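Local coordinates for protein cytochrome b5 reductase 4 (PDB 3LF5) that probably passes electrons from NADH through flavin to heme, the part described here being its heme-binding cytochrome b5 domain, at residues A[22-27]-A[50-56]; A[27-32]-A[75-80]. One frame throughout, in Å; residues are numbered along the deposited sequence. Where two conformers were deposited one is given.

Two pairings of one mixed sheet make up this example, and they lean on each other. Contact 1 sets strand 21-26 beside residues 50-56, contact 2 sets strand 29-32 beside strand 76-80, and Arg27, in the turn joining the two neighbouring strands, belongs to both. Their centres lie about 8 Å apart. Ile24 O and Tyr31 N, 2.9 Å apart, probably form a hydrogen bond between them, and Cys25 SG packs 3.4 Å from Met80 CG. The heme relates to them unequally: Ala50 and Gly55 of contact 1 belong to its pocket, whereas in contact 2 the nearest atoms of the Tyr31 side chain and the heme are about 7 Å apart.

Contact 1: A[22-27]-A[50-56]. With HEM (protoporphyrin IX containing Fe), chain C.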
# COMPACT_ATOMS: atom_id res chain seq x y z
N CYS A 22 -7.00 3.64 -9.81
CA CYS A 22 -5.70 3.32 -9.25
C CYS A 22 -4.84 4.56 -9.22
O CYS A 22 -4.45 5.06 -10.27
CB CYS A 22 -4.99 2.28 -10.12
SG CYS A 22 -3.45 1.67 -9.40
N TRP A 23 -4.57 5.06 -8.01
CA TRP A 23 -3.62 6.15 -7.85
C TRP A 23 -2.33 5.60 -7.25
O TRP A 23 -2.34 4.77 -6.36
CB TRP A 23 -4.14 7.27 -6.94
CG TRP A 23 -5.32 8.05 -7.46
CD1 TRP A 23 -6.05 7.83 -8.57
CD2 TRP A 23 -5.91 9.17 -6.80
NE1 TRP A 23 -7.04 8.78 -8.69
CE2 TRP A 23 -6.97 9.60 -7.59
CE3 TRP A 23 -5.62 9.86 -5.62
CZ2 TRP A 23 -7.78 10.69 -7.22
CZ3 TRP A 23 -6.41 10.93 -5.26
CH2 TRP A 23 -7.48 11.33 -6.05
N ILE A 24 -1.20 6.14 -7.72
CA ILE A 24 0.10 5.81 -7.16
C ILE A 24 0.87 7.11 -6.94
O ILE A 24 0.82 8.02 -7.77
CB ILE A 24 0.91 4.87 -8.10
CG1 ILE A 24 0.17 3.58 -8.36
CG2 ILE A 24 2.30 4.59 -7.58
CD1 ILE A 24 0.84 2.64 -9.41
N CYS A 25 1.58 7.16 -5.82
CA CYS A 25 2.47 8.25 -5.51
C CYS A 25 3.91 7.87 -5.88
O CYS A 25 4.37 6.81 -5.48
CB CYS A 25 2.38 8.56 -4.02
SG CYS A 25 3.65 9.65 -3.39
N ILE A 26 4.58 8.71 -6.66
CA ILE A 26 5.99 8.56 -6.97
C ILE A 26 6.68 9.87 -6.60
O ILE A 26 6.37 10.93 -7.13
CB ILE A 26 6.26 8.25 -8.45
CG1 ILE A 26 5.48 7.01 -8.93
CG2 ILE A 26 7.77 8.07 -8.68
CD1 ILE A 26 5.96 5.70 -8.39
N ARG A 27 7.58 9.79 -5.62
CA ARG A 27 8.35 10.96 -5.15
C ARG A 27 7.45 12.16 -4.86
O ARG A 27 7.76 13.30 -5.20
CB ARG A 27 9.49 11.32 -6.11
CG ARG A 27 10.84 10.76 -5.68
CD ARG A 27 11.91 10.92 -6.76
NE ARG A 27 11.76 9.90 -7.79
CZ ARG A 27 12.23 8.66 -7.68
NH1 ARG A 27 12.90 8.28 -6.59
NH2 ARG A 27 12.02 7.80 -8.67
N ALA A 50 1.57 -1.40 -6.46
CA ALA A 50 1.67 -0.07 -5.85
C ALA A 50 0.32 0.62 -5.73
O ALA A 50 0.27 1.76 -5.32
CB ALA A 50 2.67 0.82 -6.61
N ALA A 51 -0.78 -0.06 -6.04
CA ALA A 51 -2.09 0.59 -6.09
C ALA A 51 -2.44 1.24 -4.75
O ALA A 51 -2.34 0.60 -3.70
CB ALA A 51 -3.16 -0.42 -6.46
N GLY A 52 -2.85 2.50 -4.78
CA GLY A 52 -3.27 3.18 -3.59
C GLY A 52 -2.15 3.42 -2.60
O GLY A 52 -2.41 3.52 -1.40
N SER A 53 -0.91 3.51 -3.08
CA SER A 53 0.24 3.59 -2.17
C SER A 53 1.35 4.41 -2.75
O SER A 53 1.32 4.84 -3.91
CB SER A 53 0.80 2.19 -1.89
OG SER A 53 1.69 1.80 -2.92
N ASP A 54 2.40 4.59 -1.95
CA ASP A 54 3.63 5.16 -2.44
C ASP A 54 4.43 4.08 -3.15
O ASP A 54 4.93 3.13 -2.53
CB ASP A 54 4.44 5.77 -1.30
CG ASP A 54 5.50 6.69 -1.80
OD1 ASP A 54 6.42 6.20 -2.46
OD2 ASP A 54 5.38 7.91 -1.56
N GLY A 55 4.54 4.25 -4.46
CA GLY A 55 5.23 3.31 -5.32
C GLY A 55 6.69 3.61 -5.57
O GLY A 55 7.30 2.93 -6.37
N THR A 56 7.25 4.60 -4.88
CA THR A 56 8.59 5.05 -5.19
C THR A 56 9.63 3.94 -5.06
O THR A 56 10.49 3.78 -5.93
CB THR A 56 8.99 6.22 -4.26
OG1 THR A 56 7.99 7.24 -4.36
CG2 THR A 56 10.34 6.82 -4.67
CHA HEM C . 8.94 -1.88 -17.34
CHB HEM C . 7.43 -2.97 -12.87
CHC HEM C . 5.66 1.46 -12.35
CHD HEM C . 6.97 2.49 -16.86
C1A HEM C . 8.68 -2.54 -16.17
C2A HEM C . 9.06 -3.88 -15.85
C3A HEM C . 8.64 -4.19 -14.64
C4A HEM C . 7.96 -3.03 -14.13
CMA HEM C . 8.84 -5.51 -13.86
CAA HEM C . 9.85 -4.79 -16.79
CBA HEM C . 11.29 -4.57 -16.33
CGA HEM C . 12.23 -5.60 -16.86
O1A HEM C . 13.42 -5.25 -16.77
O2A HEM C . 11.80 -6.69 -17.34
C1B HEM C . 6.88 -1.85 -12.30
C2B HEM C . 6.38 -1.74 -10.95
C3B HEM C . 5.89 -0.51 -10.80
C4B HEM C . 6.07 0.19 -12.06
CMB HEM C . 6.42 -2.86 -9.90
CAB HEM C . 5.26 0.06 -9.51
CBB HEM C . 5.46 1.33 -9.14
C1C HEM C . 5.78 2.09 -13.55
C2C HEM C . 5.27 3.39 -13.93
C3C HEM C . 5.66 3.63 -15.17
C4C HEM C . 6.41 2.52 -15.63
CMC HEM C . 4.43 4.32 -13.06
CAC HEM C . 5.40 4.83 -16.09
CBC HEM C . 5.41 6.05 -15.60
C1D HEM C . 7.73 1.48 -17.35
C2D HEM C . 8.53 1.59 -18.54
C3D HEM C . 9.14 0.22 -18.71
C4D HEM C . 8.66 -0.57 -17.60
CMD HEM C . 8.69 2.84 -19.42
CAD HEM C . 10.13 -0.18 -19.80
CBD HEM C . 11.53 0.35 -19.46
CGD HEM C . 12.44 -0.08 -20.60
O1D HEM C . 12.11 0.20 -21.78
O2D HEM C . 13.47 -0.73 -20.30
NA HEM C . 7.98 -2.04 -15.08
NB HEM C . 6.68 -0.66 -12.96
NC HEM C . 6.49 1.59 -14.63
ND HEM C . 7.83 0.22 -16.82
FE HEM C . 7.24 -0.19 -14.87
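Residues 22-27 and 50-56 meet as a short parallel pairing at the edge of the heme pocket, where strand 21-26 receives the chain just ahead of helix 56-63. Cys25 carries it: its N gives a straight bond (177°) to Ser53 O, and its O accepts from Gly55 N at 2.8 Å. Trp23 O takes the N of Gly52, inside the type II turn 50-53. Ile24 CD1 packs on Ala50 CB. In this cytochrome b5-like heme-binding fold, Ala50 CB, 3.8 Å from the heme vinyl carbon CBB, and the carbonyl O of Gly55 both come up to that vinyl group. Gly55 is the N-cap of helix 56-63, and Asp54 forms an Asx turn there: its OD1 accepts from Thr56 N on the anti side and Thr56 OG1 on the syn side. With OG1 beside its own backbone N (chi1 -54°), Thr56 can also accept from Arg27 N at 2.9 Å, while its CG2 lies over one face of the Arg27 guanidinium, whose salt bridge is with Asp60. A valine here lacks the hydroxyl, which would probably leave Arg27 N without its acceptor and Asp54 OD1 with Thr56 N alone of the pair.

Contact 2: A[27-32]-A[75-80]; sequences RGFVYN and CLVGRM
Arg79 stacks its guanidinium on one face of the Phe29 ring, planes 8° apart and centres 4.0 Å apart; CZ makes a cation-pi contact from an offset position, while CD, over the middle of the ring, makes a CH-pi contact. Leu76 CD1 and, in plane, Arg27 O come to the edge of that ring, and the same leucine methyl lies over a face of the Tyr31 ring, 3.6 Å from its CE1. Bends at chi2 (-62°) and chi3 (-50°) fold the Arg79 chain back over Phe29 and bring NE to Gly28 O, which lies in the guanidinium plane at 3.0 Å. That carbonyl also accepts from Met80 N, the two donors arriving from opposite faces of its plane.

The backbones of strands 29-32 and 76-80 form an antiparallel ladder, closed by Asn32 N to Cys75 O. A classic beta bulge sets two residues, Val77 and Gly78, opposite the single Val30: Val77 N gives to Val30 O at 2.8 Å, and Val30 N gives to Gly78 O. Val30 points to the face turned from the rings; its CG2 touches Met80 SD at 3.4 Å and its CG1 meets Val77 CB, with Val8 of strand 6-8 against all three residues. The NE bond and the ring probably limit how far the Arg79 guanidinium can turn, and its charge is probably eased by the pi cloud and by Gly28 O together.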
# COMPACT_ATOMS: atom_id res chain seq x y z
N ARG A 27 7.58 9.79 -5.62
CA ARG A 27 8.35 10.96 -5.15
C ARG A 27 7.45 12.16 -4.86
O ARG A 27 7.76 13.30 -5.20
CB ARG A 27 9.49 11.32 -6.11
CG ARG A 27 10.84 10.76 -5.68
CD ARG A 27 11.91 10.92 -6.76
NE ARG A 27 11.76 9.90 -7.79
CZ ARG A 27 12.23 8.66 -7.68
NH1 ARG A 27 12.90 8.28 -6.59
NH2 ARG A 27 12.02 7.80 -8.67
N GLY A 28 6.33 11.88 -4.21
CA GLY A 28 5.39 12.90 -3.75
C GLY A 28 4.36 13.34 -4.77
O GLY A 28 3.43 14.07 -4.42
N PHE A 29 4.51 12.91 -6.01
CA PHE A 29 3.56 13.25 -7.07
C PHE A 29 2.57 12.11 -7.22
O PHE A 29 2.98 10.93 -7.28
CB PHE A 29 4.32 13.46 -8.39
CG PHE A 29 5.06 14.78 -8.45
CD1 PHE A 29 4.63 15.77 -9.32
CD2 PHE A 29 6.14 15.05 -7.64
CE1 PHE A 29 5.30 16.99 -9.40
CE2 PHE A 29 6.80 16.27 -7.71
CZ PHE A 29 6.37 17.23 -8.59
N VAL A 30 1.28 12.44 -7.29
CA VAL A 30 0.24 11.40 -7.32
C VAL A 30 -0.34 11.35 -8.73
O VAL A 30 -0.72 12.37 -9.30
CB VAL A 30 -0.88 11.68 -6.28
CG1 VAL A 30 -1.97 10.64 -6.34
CG2 VAL A 30 -0.30 11.76 -4.88
N TYR A 31 -0.39 10.14 -9.30
CA TYR A 31 -0.87 9.91 -10.64
C TYR A 31 -2.01 8.93 -10.65
O TYR A 31 -1.97 7.93 -9.93
CB TYR A 31 0.26 9.32 -11.49
CG TYR A 31 1.39 10.31 -11.70
CD1 TYR A 31 1.32 11.31 -12.68
CD2 TYR A 31 2.53 10.25 -10.90
CE1 TYR A 31 2.33 12.23 -12.82
CE2 TYR A 31 3.55 11.16 -11.05
CZ TYR A 31 3.46 12.14 -12.00
OH TYR A 31 4.49 13.04 -12.12
N ASN A 32 -3.01 9.23 -11.48
CA ASN A 32 -4.07 8.32 -11.81
C ASN A 32 -3.58 7.39 -12.91
O ASN A 32 -3.61 7.77 -14.08
CB ASN A 32 -5.27 9.08 -12.34
CG ASN A 32 -6.36 8.14 -12.79
OD1 ASN A 32 -6.49 7.02 -12.28
ND2 ASN A 32 -7.15 8.57 -13.75
N CYS A 75 -2.09 12.63 -16.38
CA CYS A 75 -2.71 11.84 -15.31
C CYS A 75 -2.33 12.33 -13.93
O CYS A 75 -2.65 11.68 -12.94
CB CYS A 75 -2.21 10.39 -15.34
SG CYS A 75 -2.60 9.42 -16.75
N LEU A 76 -1.62 13.44 -13.84
CA LEU A 76 -1.20 14.01 -12.56
C LEU A 76 -2.40 14.50 -11.77
O LEU A 76 -3.16 15.34 -12.22
CB LEU A 76 -0.21 15.14 -12.79
CG LEU A 76 0.32 15.83 -11.54
CD1 LEU A 76 1.16 14.91 -10.67
CD2 LEU A 76 1.13 17.05 -11.94
N VAL A 77 -2.57 13.98 -10.57
CA VAL A 77 -3.65 14.35 -9.65
C VAL A 77 -3.23 15.52 -8.77
O VAL A 77 -4.02 16.42 -8.50
CB VAL A 77 -4.02 13.15 -8.76
CG1 VAL A 77 -5.00 13.54 -7.64
CG2 VAL A 77 -4.53 11.98 -9.61
N GLY A 78 -1.99 15.50 -8.33
CA GLY A 78 -1.50 16.50 -7.41
C GLY A 78 -0.35 15.96 -6.59
O GLY A 78 0.48 15.20 -7.08
N ARG A 79 -0.27 16.43 -5.35
CA ARG A 79 0.85 16.17 -4.48
C ARG A 79 0.39 15.61 -3.15
O ARG A 79 -0.67 15.96 -2.65
CB ARG A 79 1.62 17.46 -4.21
CG ARG A 79 2.14 18.13 -5.47
CD ARG A 79 3.13 17.26 -6.22
NE ARG A 79 4.10 16.84 -5.23
CZ ARG A 79 5.13 17.57 -4.83
NH1 ARG A 79 5.42 18.72 -5.46
NH2 ARG A 79 5.87 17.12 -3.83
N MET A 80 1.22 14.76 -2.55
CA MET A 80 0.93 14.25 -1.23
C MET A 80 0.97 15.37 -0.21
O MET A 80 1.84 16.24 -0.25
CB MET A 80 1.92 13.18 -0.81
CG MET A 80 1.82 11.89 -1.57
SD MET A 80 0.21 11.09 -1.58
CE MET A 80 -0.03 10.68 0.12
O HOH W 1 4.34 15.89 -1.69